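Local coordinates for protein lysine-sensitive aspartokinase 3 (Escherichia coli, PDB 2J0X) that phosphorylates L-aspartate with ATP to give 4-phospho-L-aspartate, the first step of bacterial lysine biosynthesis, and is allosterically inhibited by lysine, at residues E59-L64 and N94-A99; N82-E87 and T123-E128; P231-A236 and Q438-L443; A301-R306 and A390-D395. All coordinates share one frame; numbering follows the deposited sequence.

Contact 1. Residues E59-L64 and N94-A99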
loop_
_atom_site.group_PDB
_atom_site.type_symbol
_atom_site.label_atom_id
_atom_site.label_comp_id
_atom_site.label_asym_id
_atom_site.label_seq_id
_atom_site.Cartn_x
_atom_site.Cartn_y
_atom_site.Cartn_z
ATOM N N GLU A 59 -39.721 14.345 3.220
ATOM C CA GLU A 59 -38.628 14.071 2.293
ATOM C C GLU A 59 -38.999 12.884 1.411
ATOM O O GLU A 59 -38.753 12.880 0.201
ATOM C CB GLU A 59 -37.356 13.723 3.081
ATOM C CG GLU A 59 -36.065 13.789 2.273
ATOM C CD GLU A 59 -34.874 13.213 3.025
ATOM O OE1 GLU A 59 -34.794 13.410 4.262
ATOM O OE2 GLU A 59 -34.015 12.573 2.375
ATOM N N ARG A 60 -39.596 11.879 2.045
ATOM C CA ARG A 60 -40.011 10.656 1.370
ATOM C C ARG A 60 -40.841 10.896 0.120
ATOM O O ARG A 60 -40.707 10.171 -0.874
ATOM C CB ARG A 60 -40.814 9.767 2.318
ATOM C CG ARG A 60 -40.991 8.349 1.794
ATOM C CD ARG A 60 -42.046 7.593 2.570
ATOM N NE ARG A 60 -41.729 7.476 3.989
ATOM C CZ ARG A 60 -42.645 7.256 4.922
ATOM N NH1 ARG A 60 -43.915 7.134 4.572
ATOM N NH2 ARG A 60 -42.301 7.166 6.199
ATOM N N PHE A 61 -41.705 11.905 0.167
ATOM C CA PHE A 61 -42.552 12.198 -0.973
ATOM C C PHE A 61 -41.897 13.114 -1.988
ATOM O O PHE A 61 -42.260 13.106 -3.166
ATOM C CB PHE A 61 -43.893 12.770 -0.505
ATOM C CG PHE A 61 -44.821 11.732 0.059
ATOM C CD1 PHE A 61 -44.747 11.363 1.399
ATOM C CD2 PHE A 61 -45.736 11.080 -0.770
ATOM C CE1 PHE A 61 -45.567 10.356 1.910
ATOM C CE2 PHE A 61 -46.561 10.071 -0.272
ATOM C CZ PHE A 61 -46.476 9.708 1.073
ATOM N N GLU A 62 -40.928 13.899 -1.539
ATOM C CA GLU A 62 -40.225 14.787 -2.452
ATOM C C GLU A 62 -39.512 13.901 -3.466
ATOM O O GLU A 62 -39.438 14.222 -4.662
ATOM C CB GLU A 62 -39.200 15.629 -1.687
ATOM C CG GLU A 62 -39.786 16.819 -0.952
ATOM C CD GLU A 62 -38.764 17.516 -0.073
ATOM O OE1 GLU A 62 -39.046 18.649 0.388
ATOM O OE2 GLU A 62 -37.685 16.926 0.166
ATOM N N LYS A 63 -38.989 12.785 -2.953
ATOM C CA LYS A 63 -38.270 11.773 -3.736
ATOM C C LYS A 63 -39.277 11.036 -4.593
ATOM O O LYS A 63 -39.088 10.858 -5.800
ATOM C CB LYS A 63 -37.600 10.745 -2.813
ATOM C CG LYS A 63 -36.496 11.276 -1.911
ATOM C CD LYS A 63 -35.292 11.723 -2.714
ATOM C CE LYS A 63 -34.190 12.231 -1.804
ATOM N NZ LYS A 63 -34.659 13.339 -0.924
ATOM N N LEU A 64 -40.350 10.594 -3.944
ATOM C CA LEU A 64 -41.405 9.876 -4.643
ATOM C C LEU A 64 -41.908 10.687 -5.831
ATOM O O LEU A 64 -41.852 10.211 -6.965
ATOM C CB LEU A 64 -42.567 9.540 -3.692
ATOM C CG LEU A 64 -42.361 8.367 -2.721
ATOM C CD1 LEU A 64 -43.464 8.351 -1.680
ATOM C CD2 LEU A 64 -42.353 7.055 -3.486
ATOM N N ASN A 94 -46.834 0.981 -5.463
ATOM C CA ASN A 94 -46.068 -0.055 -4.779
ATOM C C ASN A 94 -44.823 0.569 -4.124
ATOM O O ASN A 94 -44.523 0.320 -2.949
ATOM C CB ASN A 94 -45.645 -1.113 -5.796
ATOM C CG ASN A 94 -45.195 -2.393 -5.148
ATOM O OD1 ASN A 94 -44.239 -3.021 -5.599
ATOM N ND2 ASN A 94 -45.892 -2.801 -4.091
ATOM N N ILE A 95 -44.106 1.388 -4.892
ATOM C CA ILE A 95 -42.921 2.050 -4.378
ATOM C C ILE A 95 -43.260 2.888 -3.153
ATOM O O ILE A 95 -42.534 2.849 -2.158
ATOM C CB ILE A 95 -42.293 2.969 -5.425
ATOM C CG1 ILE A 95 -41.810 2.128 -6.611
ATOM C CG2 ILE A 95 -41.163 3.810 -4.776
ATOM C CD1 ILE A 95 -41.264 2.943 -7.751
ATOM N N THR A 96 -44.359 3.637 -3.222
ATOM C CA THR A 96 -44.767 4.483 -2.103
ATOM C C THR A 96 -44.914 3.681 -0.810
ATOM O O THR A 96 -44.518 4.133 0.269
ATOM C CB THR A 96 -46.104 5.180 -2.377
ATOM O OG1 THR A 96 -46.032 5.906 -3.611
ATOM C CG2 THR A 96 -46.423 6.147 -1.247
ATOM N N VAL A 97 -45.487 2.487 -0.914
ATOM C CA VAL A 97 -45.674 1.636 0.255
ATOM C C VAL A 97 -44.352 1.093 0.773
ATOM O O VAL A 97 -44.032 1.224 1.956
ATOM C CB VAL A 97 -46.574 0.446 -0.065
ATOM C CG1 VAL A 97 -46.486 -0.584 1.050
ATOM C CG2 VAL A 97 -48.000 0.917 -0.212
ATOM N N LEU A 98 -43.591 0.463 -0.112
ATOM C CA LEU A 98 -42.300 -0.068 0.279
ATOM C C LEU A 98 -41.488 1.048 0.935
ATOM O O LEU A 98 -40.837 0.822 1.952
ATOM C CB LEU A 98 -41.571 -0.606 -0.944
ATOM C CG LEU A 98 -42.292 -1.759 -1.632
ATOM C CD1 LEU A 98 -41.553 -2.125 -2.908
ATOM C CD2 LEU A 98 -42.381 -2.947 -0.677
ATOM N N ALA A 99 -41.531 2.248 0.349
ATOM C CA ALA A 99 -40.822 3.406 0.902
ATOM C C ALA A 99 -41.331 3.681 2.320
ATOM O O ALA A 99 -40.552 3.997 3.221
ATOM C CB ALA A 99 -41.034 4.632 0.025
#

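Contact 2. Residues N82-E87 and T123-E128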
loop_
_atom_site.group_PDB
_atom_site.type_symbol
_atom_site.label_atom_id
_atom_site.label_comp_id
_atom_site.label_asym_id
_atom_site.label_seq_id
_atom_site.Cartn_x
_atom_site.Cartn_y
_atom_site.Cartn_z
ATOM N N ASN A 82 -52.795 6.046 -21.970
ATOM C CA ASN A 82 -53.787 5.414 -21.117
ATOM C C ASN A 82 -53.375 4.082 -20.514
ATOM O O ASN A 82 -53.114 3.990 -19.317
ATOM C CB ASN A 82 -55.086 5.260 -21.898
ATOM C CG ASN A 82 -55.579 6.581 -22.453
ATOM O OD1 ASN A 82 -55.934 7.492 -21.700
ATOM N ND2 ASN A 82 -55.591 6.696 -23.779
ATOM N N VAL A 83 -53.317 3.052 -21.344
ATOM C CA VAL A 83 -52.959 1.724 -20.874
ATOM C C VAL A 83 -51.667 1.698 -20.056
ATOM O O VAL A 83 -51.662 1.282 -18.898
ATOM C CB VAL A 83 -52.829 0.750 -22.062
ATOM C CG1 VAL A 83 -51.781 1.261 -23.044
ATOM C CG2 VAL A 83 -52.476 -0.637 -21.556
ATOM N N ILE A 84 -50.573 2.144 -20.659
ATOM C CA ILE A 84 -49.293 2.152 -19.978
ATOM C C ILE A 84 -49.406 2.837 -18.621
ATOM O O ILE A 84 -49.117 2.215 -17.602
ATOM C CB ILE A 84 -48.210 2.834 -20.852
ATOM C CG1 ILE A 84 -46.867 2.809 -20.136
ATOM C CG2 ILE A 84 -48.618 4.250 -21.194
ATOM C CD1 ILE A 84 -46.305 1.426 -19.978
ATOM N N ARG A 85 -49.846 4.098 -18.603
ATOM C CA ARG A 85 -50.003 4.859 -17.356
ATOM C C ARG A 85 -50.447 3.963 -16.199
ATOM O O ARG A 85 -49.989 4.120 -15.070
ATOM C CB ARG A 85 -51.033 5.985 -17.526
ATOM C CG ARG A 85 -51.306 6.780 -16.232
ATOM C CD ARG A 85 -52.606 7.599 -16.276
ATOM N NE ARG A 85 -52.642 8.552 -17.386
ATOM C CZ ARG A 85 -53.221 8.325 -18.564
ATOM N NH1 ARG A 85 -53.829 7.172 -18.802
ATOM N NH2 ARG A 85 -53.181 9.248 -19.516
ATOM N N GLU A 86 -51.348 3.031 -16.493
ATOM C CA GLU A 86 -51.859 2.098 -15.498
ATOM C C GLU A 86 -50.741 1.329 -14.814
ATOM O O GLU A 86 -50.580 1.391 -13.591
ATOM C CB GLU A 86 -52.813 1.109 -16.164
ATOM C CG GLU A 86 -54.191 1.671 -16.435
ATOM C CD GLU A 86 -54.980 1.850 -15.161
ATOM O OE1 GLU A 86 -56.127 2.338 -15.230
ATOM O OE2 GLU A 86 -54.447 1.496 -14.087
ATOM N N GLU A 87 -49.980 0.588 -15.612
ATOM C CA GLU A 87 -48.867 -0.201 -15.096
ATOM C C GLU A 87 -47.958 0.650 -14.224
ATOM O O GLU A 87 -47.637 0.275 -13.091
ATOM C CB GLU A 87 -48.043 -0.796 -16.246
ATOM C CG GLU A 87 -48.132 -2.318 -16.371
ATOM C CD GLU A 87 -47.613 -3.042 -15.135
ATOM O OE1 GLU A 87 -48.182 -2.837 -14.039
ATOM O OE2 GLU A 87 -46.637 -3.817 -15.255
ATOM N N THR A 123 -38.018 -0.062 -18.790
ATOM C CA THR A 123 -38.168 -1.166 -19.727
ATOM C C THR A 123 -39.589 -1.171 -20.289
ATOM O O THR A 123 -39.791 -1.272 -21.502
ATOM C CB THR A 123 -37.899 -2.482 -19.024
ATOM O OG1 THR A 123 -38.571 -2.473 -17.761
ATOM C CG2 THR A 123 -36.402 -2.673 -18.814
ATOM N N LEU A 124 -40.569 -1.056 -19.399
ATOM C CA LEU A 124 -41.962 -1.021 -19.810
ATOM C C LEU A 124 -42.194 0.122 -20.796
ATOM O O LEU A 124 -42.761 -0.076 -21.872
ATOM C CB LEU A 124 -42.860 -0.850 -18.582
ATOM C CG LEU A 124 -42.956 -2.118 -17.725
ATOM C CD1 LEU A 124 -43.624 -1.818 -16.385
ATOM C CD2 LEU A 124 -43.732 -3.191 -18.511
ATOM N N LEU A 125 -41.752 1.320 -20.431
ATOM C CA LEU A 125 -41.920 2.483 -21.298
ATOM C C LEU A 125 -41.251 2.313 -22.653
ATOM O O LEU A 125 -41.842 2.608 -23.686
ATOM C CB LEU A 125 -41.355 3.733 -20.630
ATOM C CG LEU A 125 -42.098 4.264 -19.404
ATOM C CD1 LEU A 125 -41.320 5.432 -18.828
ATOM C CD2 LEU A 125 -43.511 4.704 -19.785
ATOM N N PHE A 126 -40.010 1.843 -22.651
ATOM C CA PHE A 126 -39.278 1.662 -23.897
ATOM C C PHE A 126 -40.023 0.741 -24.865
ATOM O O PHE A 126 -39.997 0.962 -26.074
ATOM C CB PHE A 126 -37.886 1.102 -23.607
ATOM C CG PHE A 126 -36.909 1.279 -24.740
ATOM C CD1 PHE A 126 -36.486 2.546 -25.119
ATOM C CD2 PHE A 126 -36.401 0.178 -25.416
ATOM C CE1 PHE A 126 -35.567 2.713 -26.156
ATOM C CE2 PHE A 126 -35.485 0.339 -26.453
ATOM C CZ PHE A 126 -35.068 1.610 -26.822
ATOM N N VAL A 127 -40.689 -0.282 -24.339
ATOM C CA VAL A 127 -41.431 -1.208 -25.191
ATOM C C VAL A 127 -42.591 -0.481 -25.889
ATOM O O VAL A 127 -42.942 -0.805 -27.032
ATOM C CB VAL A 127 -41.998 -2.404 -24.377
ATOM C CG1 VAL A 127 -42.808 -3.306 -25.287
ATOM C CG2 VAL A 127 -40.865 -3.206 -23.738
ATOM N N GLU A 128 -43.180 0.496 -25.197
ATOM C CA GLU A 128 -44.289 1.281 -25.742
ATOM C C GLU A 128 -43.796 2.173 -26.868
ATOM O O GLU A 128 -44.444 2.292 -27.908
ATOM C CB GLU A 128 -44.908 2.164 -24.663
ATOM C CG GLU A 128 -45.544 1.390 -23.526
ATOM C CD GLU A 128 -46.737 0.572 -23.975
ATOM O OE1 GLU A 128 -47.776 1.172 -24.329
ATOM O OE2 GLU A 128 -46.630 -0.671 -23.976
#

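Contact 3. Residues P231-A236 and Q438-L443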
loop_
_atom_site.group_PDB
_atom_site.type_symbol
_atom_site.label_atom_id
_atom_site.label_comp_id
_atom_site.label_asym_id
_atom_site.label_seq_id
_atom_site.Cartn_x
_atom_site.Cartn_y
_atom_site.Cartn_z
ATOM N N PRO A 231 -8.017 13.455 -27.825
ATOM C CA PRO A 231 -8.008 14.299 -29.017
ATOM C C PRO A 231 -7.955 15.787 -28.649
ATOM O O PRO A 231 -7.528 16.610 -29.450
ATOM C CB PRO A 231 -9.304 13.917 -29.706
ATOM C CG PRO A 231 -9.450 12.478 -29.355
ATOM C CD PRO A 231 -9.109 12.468 -27.894
ATOM N N ARG A 232 -8.386 16.129 -27.438
ATOM C CA ARG A 232 -8.367 17.517 -26.994
ATOM C C ARG A 232 -6.931 17.955 -26.783
ATOM O O ARG A 232 -6.653 19.153 -26.681
ATOM C CB ARG A 232 -9.100 17.683 -25.659
ATOM C CG ARG A 232 -10.589 17.426 -25.661
ATOM C CD ARG A 232 -11.140 17.615 -24.253
ATOM N NE ARG A 232 -10.622 16.623 -23.315
ATOM C CZ ARG A 232 -10.870 16.634 -22.009
ATOM N NH1 ARG A 232 -11.627 17.591 -21.486
ATOM N NH2 ARG A 232 -10.377 15.681 -21.225
ATOM N N VAL A 233 -6.025 16.980 -26.685
ATOM C CA VAL A 233 -4.610 17.273 -26.459
ATOM C C VAL A 233 -3.779 17.149 -27.724
ATOM O O VAL A 233 -2.940 17.998 -28.003
ATOM C CB VAL A 233 -4.010 16.362 -25.374
ATOM C CG1 VAL A 233 -2.509 16.614 -25.249
ATOM C CG2 VAL A 233 -4.691 16.636 -24.046
ATOM N N VAL A 234 -3.998 16.083 -28.483
ATOM C CA VAL A 234 -3.277 15.894 -29.742
ATOM C C VAL A 234 -4.297 15.483 -30.807
ATOM O O VAL A 234 -4.656 14.316 -30.943
ATOM C CB VAL A 234 -2.105 14.851 -29.597
ATOM C CG1 VAL A 234 -1.768 14.649 -28.127
ATOM C CG2 VAL A 234 -2.431 13.544 -30.266
ATOM N N SER A 235 -4.789 16.477 -31.540
ATOM C CA SER A 235 -5.793 16.245 -32.571
ATOM C C SER A 235 -5.451 15.092 -33.504
ATOM O O SER A 235 -6.342 14.455 -34.056
ATOM C CB SER A 235 -6.025 17.516 -33.387
ATOM O OG SER A 235 -4.822 17.956 -33.983
ATOM N N ALA A 236 -4.166 14.817 -33.679
ATOM C CA ALA A 236 -3.745 13.726 -34.544
ATOM C C ALA A 236 -4.153 12.367 -33.953
ATOM O O ALA A 236 -3.949 11.317 -34.563
ATOM C CB ALA A 236 -2.240 13.784 -34.730
ATOM N N GLN A 438 2.677 18.898 -22.994
ATOM C CA GLN A 438 3.834 18.769 -23.865
ATOM C C GLN A 438 4.314 17.324 -23.848
ATOM O O GLN A 438 4.606 16.754 -24.898
ATOM C CB GLN A 438 4.972 19.682 -23.418
ATOM C CG GLN A 438 6.247 19.465 -24.217
ATOM C CD GLN A 438 7.374 20.385 -23.799
ATOM O OE1 GLN A 438 8.456 20.364 -24.388
ATOM N NE2 GLN A 438 7.127 21.201 -22.777
ATOM N N VAL A 439 4.394 16.735 -22.652
ATOM C CA VAL A 439 4.836 15.349 -22.518
ATOM C C VAL A 439 3.962 14.429 -23.355
ATOM O O VAL A 439 4.466 13.649 -24.167
ATOM C CB VAL A 439 4.786 14.862 -21.070
ATOM C CG1 VAL A 439 5.164 13.383 -21.010
ATOM C CG2 VAL A 439 5.730 15.683 -20.223
ATOM N N VAL A 440 2.650 14.522 -23.158
ATOM C CA VAL A 440 1.728 13.700 -23.924
ATOM C C VAL A 440 1.935 13.926 -25.427
ATOM O O VAL A 440 2.133 12.979 -26.187
ATOM C CB VAL A 440 0.264 14.014 -23.550
ATOM C CG1 VAL A 440 -0.687 13.210 -24.426
ATOM C CG2 VAL A 440 0.030 13.695 -22.079
ATOM N N GLN A 441 1.911 15.183 -25.855
ATOM C CA GLN A 441 2.083 15.483 -27.272
ATOM C C GLN A 441 3.352 14.892 -27.843
ATOM O O GLN A 441 3.333 14.305 -28.921
ATOM C CB GLN A 441 2.109 16.984 -27.514
ATOM C CG GLN A 441 0.843 17.684 -27.161
ATOM C CD GLN A 441 0.879 19.109 -27.609
ATOM O OE1 GLN A 441 1.892 19.794 -27.449
ATOM N NE2 GLN A 441 -0.224 19.580 -28.176
ATOM N N LYS A 442 4.459 15.065 -27.130
ATOM C CA LYS A 442 5.733 14.544 -27.609
ATOM C C LYS A 442 5.777 13.024 -27.582
ATOM O O LYS A 442 6.218 12.387 -28.538
ATOM C CB LYS A 442 6.907 15.096 -26.792
ATOM C CG LYS A 442 8.233 14.479 -27.218
ATOM C CD LYS A 442 9.417 15.441 -27.147
ATOM C CE LYS A 442 10.652 14.815 -27.820
ATOM N NZ LYS A 442 11.863 15.687 -27.819
ATOM N N LEU A 443 5.322 12.448 -26.482
ATOM C CA LEU A 443 5.321 11.002 -26.343
ATOM C C LEU A 443 4.444 10.368 -27.422
ATOM O O LEU A 443 4.754 9.292 -27.941
ATOM C CB LEU A 443 4.819 10.629 -24.948
ATOM C CG LEU A 443 5.646 9.651 -24.118
ATOM C CD1 LEU A 443 5.592 10.070 -22.668
ATOM C CD2 LEU A 443 5.120 8.246 -24.299
#

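Contact 4. Residues A301-R306 and A390-D395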
loop_
_atom_site.group_PDB
_atom_site.type_symbol
_atom_site.label_atom_id
_atom_site.label_comp_id
_atom_site.label_asym_id
_atom_site.label_seq_id
_atom_site.Cartn_x
_atom_site.Cartn_y
_atom_site.Cartn_z
ATOM N N ALA A 301 -1.714 2.858 -26.455
ATOM C CA ALA A 301 -2.311 4.152 -26.122
ATOM C C ALA A 301 -1.706 4.857 -24.904
ATOM O O ALA A 301 -1.145 4.223 -24.025
ATOM C CB ALA A 301 -3.818 3.973 -25.905
ATOM N N LEU A 302 -1.841 6.179 -24.865
ATOM C CA LEU A 302 -1.357 6.997 -23.755
ATOM C C LEU A 302 -2.563 7.599 -23.048
ATOM O O LEU A 302 -3.415 8.203 -23.694
ATOM C CB LEU A 302 -0.507 8.165 -24.255
ATOM C CG LEU A 302 0.842 7.965 -24.930
ATOM C CD1 LEU A 302 1.361 9.331 -25.349
ATOM C CD2 LEU A 302 1.820 7.290 -23.981
ATOM N N ALA A 303 -2.617 7.462 -21.727
ATOM C CA ALA A 303 -3.714 8.001 -20.941
ATOM C C ALA A 303 -3.268 9.218 -20.129
ATOM O O ALA A 303 -2.125 9.283 -19.670
ATOM C CB ALA A 303 -4.246 6.924 -20.017
ATOM N N LEU A 304 -4.175 10.175 -19.950
ATOM C CA LEU A 304 -3.868 11.377 -19.188
ATOM C C LEU A 304 -4.957 11.680 -18.152
ATOM O O LEU A 304 -6.123 11.860 -18.506
ATOM C CB LEU A 304 -3.705 12.567 -20.144
ATOM C CG LEU A 304 -3.243 13.902 -19.549
ATOM C CD1 LEU A 304 -1.827 13.757 -19.032
ATOM C CD2 LEU A 304 -3.297 14.995 -20.596
ATOM N N ARG A 305 -4.567 11.704 -16.876
ATOM C CA ARG A 305 -5.462 12.018 -15.764
ATOM C C ARG A 305 -4.781 13.199 -15.105
ATOM O O ARG A 305 -3.754 13.037 -14.448
ATOM C CB ARG A 305 -5.547 10.862 -14.760
ATOM C CG ARG A 305 -6.198 9.583 -15.289
ATOM C CD ARG A 305 -7.719 9.567 -15.114
ATOM N NE ARG A 305 -8.124 9.475 -13.710
ATOM C CZ ARG A 305 -7.848 8.449 -12.905
ATOM N NH1 ARG A 305 -7.157 7.408 -13.353
ATOM N NH2 ARG A 305 -8.260 8.467 -11.640
ATOM N N ARG A 306 -5.332 14.389 -15.289
ATOM C CA ARG A 306 -4.727 15.577 -14.709
ATOM C C ARG A 306 -5.190 15.849 -13.283
ATOM O O ARG A 306 -6.093 15.186 -12.781
ATOM C CB ARG A 306 -5.004 16.770 -15.619
ATOM C CG ARG A 306 -4.040 16.854 -16.798
ATOM C CD ARG A 306 -4.574 17.697 -17.958
ATOM N NE ARG A 306 -5.458 16.928 -18.833
ATOM C CZ ARG A 306 -5.936 17.367 -19.997
ATOM N NH1 ARG A 306 -5.619 18.579 -20.438
ATOM N NH2 ARG A 306 -6.730 16.589 -20.726
ATOM N N ALA A 390 0.016 7.703 -18.594
ATOM C CA ALA A 390 0.166 6.260 -18.628
ATOM C C ALA A 390 0.245 5.646 -20.019
ATOM O O ALA A 390 -0.551 5.960 -20.895
ATOM C CB ALA A 390 -0.968 5.631 -17.861
ATOM N N LEU A 391 1.217 4.764 -20.212
ATOM C CA LEU A 391 1.391 4.071 -21.483
ATOM C C LEU A 391 0.760 2.690 -21.398
ATOM O O LEU A 391 1.250 1.819 -20.674
ATOM C CB LEU A 391 2.872 3.869 -21.820
ATOM C CG LEU A 391 3.729 4.985 -22.402
ATOM C CD1 LEU A 391 3.789 6.162 -21.442
ATOM C CD2 LEU A 391 5.123 4.435 -22.662
ATOM N N ILE A 392 -0.322 2.479 -22.133
ATOM C CA ILE A 392 -0.963 1.175 -22.129
ATOM C C ILE A 392 -0.427 0.411 -23.339
ATOM O O ILE A 392 -0.328 0.963 -24.434
ATOM C CB ILE A 392 -2.515 1.304 -22.202
ATOM C CG1 ILE A 392 -3.059 1.923 -20.910
ATOM C CG2 ILE A 392 -3.150 -0.057 -22.370
ATOM C CD1 ILE A 392 -2.685 3.380 -20.699
ATOM N N GLY A 393 -0.056 -0.849 -23.139
ATOM C CA GLY A 393 0.466 -1.620 -24.250
ATOM C C GLY A 393 0.652 -3.092 -23.958
ATOM O O GLY A 393 -0.096 -3.681 -23.189
ATOM N N ASN A 394 1.662 -3.691 -24.577
ATOM C CA ASN A 394 1.945 -5.108 -24.386
ATOM C C ASN A 394 3.422 -5.417 -24.244
ATOM O O ASN A 394 4.278 -4.730 -24.804
ATOM C CB ASN A 394 1.390 -5.914 -25.545
ATOM C CG ASN A 394 -0.105 -5.959 -25.544
ATOM O OD1 ASN A 394 -0.711 -6.788 -24.870
ATOM N ND2 ASN A 394 -0.719 -5.057 -26.293
ATOM N N ASP A 395 3.696 -6.474 -23.489
ATOM C CA ASP A 395 5.049 -6.939 -23.205
ATOM C C ASP A 395 5.951 -5.897 -22.571
ATOM O O ASP A 395 7.172 -5.989 -22.673
ATOM C CB ASP A 395 5.691 -7.500 -24.469
ATOM C CG ASP A 395 5.229 -8.908 -24.762
ATOM O OD1 ASP A 395 5.462 -9.783 -23.902
ATOM O OD2 ASP A 395 4.632 -9.137 -25.834
#

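Contact 1. Residues E59-L64 and N94-A99
Leu64 meets Thr96 and Ile95 with its two methyl branches, and this is where the contact is densest. Its CG stands anti to its own carbonyl carbon (chi1 -77°), which sends the fork across to the other helix. There CD1 lies 3.7 Å from Thr96 CG2, the side chains crossing at about a right angle, while CD2 is 3.7 Å from Ile95 CG2 as those side chains slide past each other in opposite directions. Thr96 OG1 is hydrogen-bonded to Leu92 O, one turn back, which probably lets its CG2 side join this apolar packing. The two segments belong to helices 57-75 and 81-102 of the amino acid kinase region; the short segment axes run antiparallel (153°) and approach to 10.9 Å. Ile95 carries the packing on to Leu114 and His117 of helix 108-131. One turn before Leu64 the fit is looser: Arg60 CD lies 4.0 Å from Ala99 CB, and the guanidinium has Ala99 O over one face without a hydrogen bond, its NE donating instead to Leu55 O. On the solvent side, Phe61 reaches Thr96 CG2 only with CE2, at 4.0 Å and obliquely, while Leu64 CD1 sits above one ring face, offset toward the rim.

Contact 2. Residues N82-E87 and T123-E128
Ile84 and Glu128 slide past each other in opposite directions, with Ile84 CD1 3.6 Å from the aliphatic CG of Glu128. In the isoleucine, CG1 anti to the backbone N (chi1 -179°) directs the longer branch at helix 108-131. Glu128 is bent at chi2 (-65°), which folds its carboxylate back along the isoleucine, with OE1 3.9 Å from Ile84 CB. Leu125 meets the same side chain from another direction: it crosses Ile84 at about a right angle and brings CD2 to 3.9 Å from Ile84 CG1. The pairing joins two helices of the amino acid kinase region, 81-102 and 108-131; over these short segments the axes are nearly antiparallel (170°), 10.6 Å at closest approach. Helix 57-75 supplies a third wall, since Leu75 touches both Ile84 and Leu125. Toward the other end of the contact, Glu87 and Leu124 also cross at about a right angle, Glu87 OE2 lying 3.8 Å from Leu124 CD1. No hydrogen bond links the segments, and the other carboxylate oxygen, Glu87 OE1, forms a salt bridge with Arg90 of its own helix. Beyond the pair, Leu124 leans on Trp139 of strand 137-140.

Contact 3. Residues P231-A236 and Q438-L443
Val233 and Val234, in the loop between strands 216-221 and 242-244 of the kinase region, pack on Val440 and Gln441 of helix 433-447, the last helix of the ACT part of the chain. The contact therefore joins the catalytic and regulatory parts, with 201 residues of sequence between its two segments. Early in the loop segment, Arg232 belongs to the ATP-binding site and forms a salt bridge with Asp230. Its neighbour Val233 points its CB toward the helix. With CG1 anti to the backbone N (chi1 175°), that methyl reaches Val440 CG1 at 3.9 Å, the two side chains crossing at about a right angle. The same Val233 CG1 lies 4.0 Å from Gln441 CG, so it touches both helix residues. Val233 also packs against Glu437, one turn earlier on helix 433-447, and against Arg306 of strand 299-314. Next along the loop, Val234 comes closest to the helix by backbone, its CA 5.9 Å from that of Gln441. Its CG1 rests over the helix backbone, 4.0 Å from Gln441 CA, and also meets Val440 CG1 at 4.1 Å; His444 adds a further neighbour. Val440 also touches Leu304 of the ACT sheet. The polar link is made by the extended side chain of Gln441, which runs across to the Val233 carbonyl: NE2 donates to Val233 O over 3.1 Å with an N-H...O angle of 163°, the oxygen lying only 11° out of the glutamine amide plane.

Contact 4. Residues A301-R306 and A390-D395
Four backbone hydrogen bonds join Ala301 and Ala303 to Ile392 and Ala390 in antiparallel register, the short strand axes lying 4.6 Å apart at 147°. Ala301 pairs with Ile392 in both directions, the straighter bond being Ile392 N to Ala301 O (2.7 Å, 163°). Ala303 and Ala390 form the second reciprocal pair, and Ala303 N reaches Ala390 O at 2.7 Å in the carbonyl plane. Leu302 and Leu391 make the intervening non-hydrogen-bonded pair. These strands, 299-314 and 379-393, are the central neighbours of the six-stranded antiparallel ACT sheet in the region required for homodimerization. On one face, Leu302 and Leu391 lie side by side pointing the same way, and Leu302 CD2 packs against Leu391 CG and CD1. Helix 433-447 closes over this face, with Leu443 touching both leucines. The opposite face carries Ala301, Ala303, Ala390 and Ile392: Ala303 CB lies 4.1 Å from Ala390 CB. Ile392, with CG1 anti to its carbonyl carbon (chi1 -68°), brings CD1 to 3.9 Å from Ala303 CB. Farther along its strand, Arg306 forms a salt bridge with Glu437 of helix 433-447.

In the fold
Contacts 1 and 2 share helix 81-102 and lie 20 Å apart between centres, in the helical part of the kinase region. Leu124 of contact 2 and Ile95 of contact 1 come within about 9 and 10 Å, respectively, of the side chain of substrate-binding Glu119. Contacts 3 and 4 lie across the chain's centre, 45 to 49 Å from the first two between centres, and touch each other with centres 12 Å apart, segment 438-443 packing on both strands of contact 4. Contact 3 carries ATP-site Arg232, whereas the side chain of Ala390 in contact 4 is about 11 Å from bound lysine, which is consistent with the pair lying between the nucleotide and inhibitor sites.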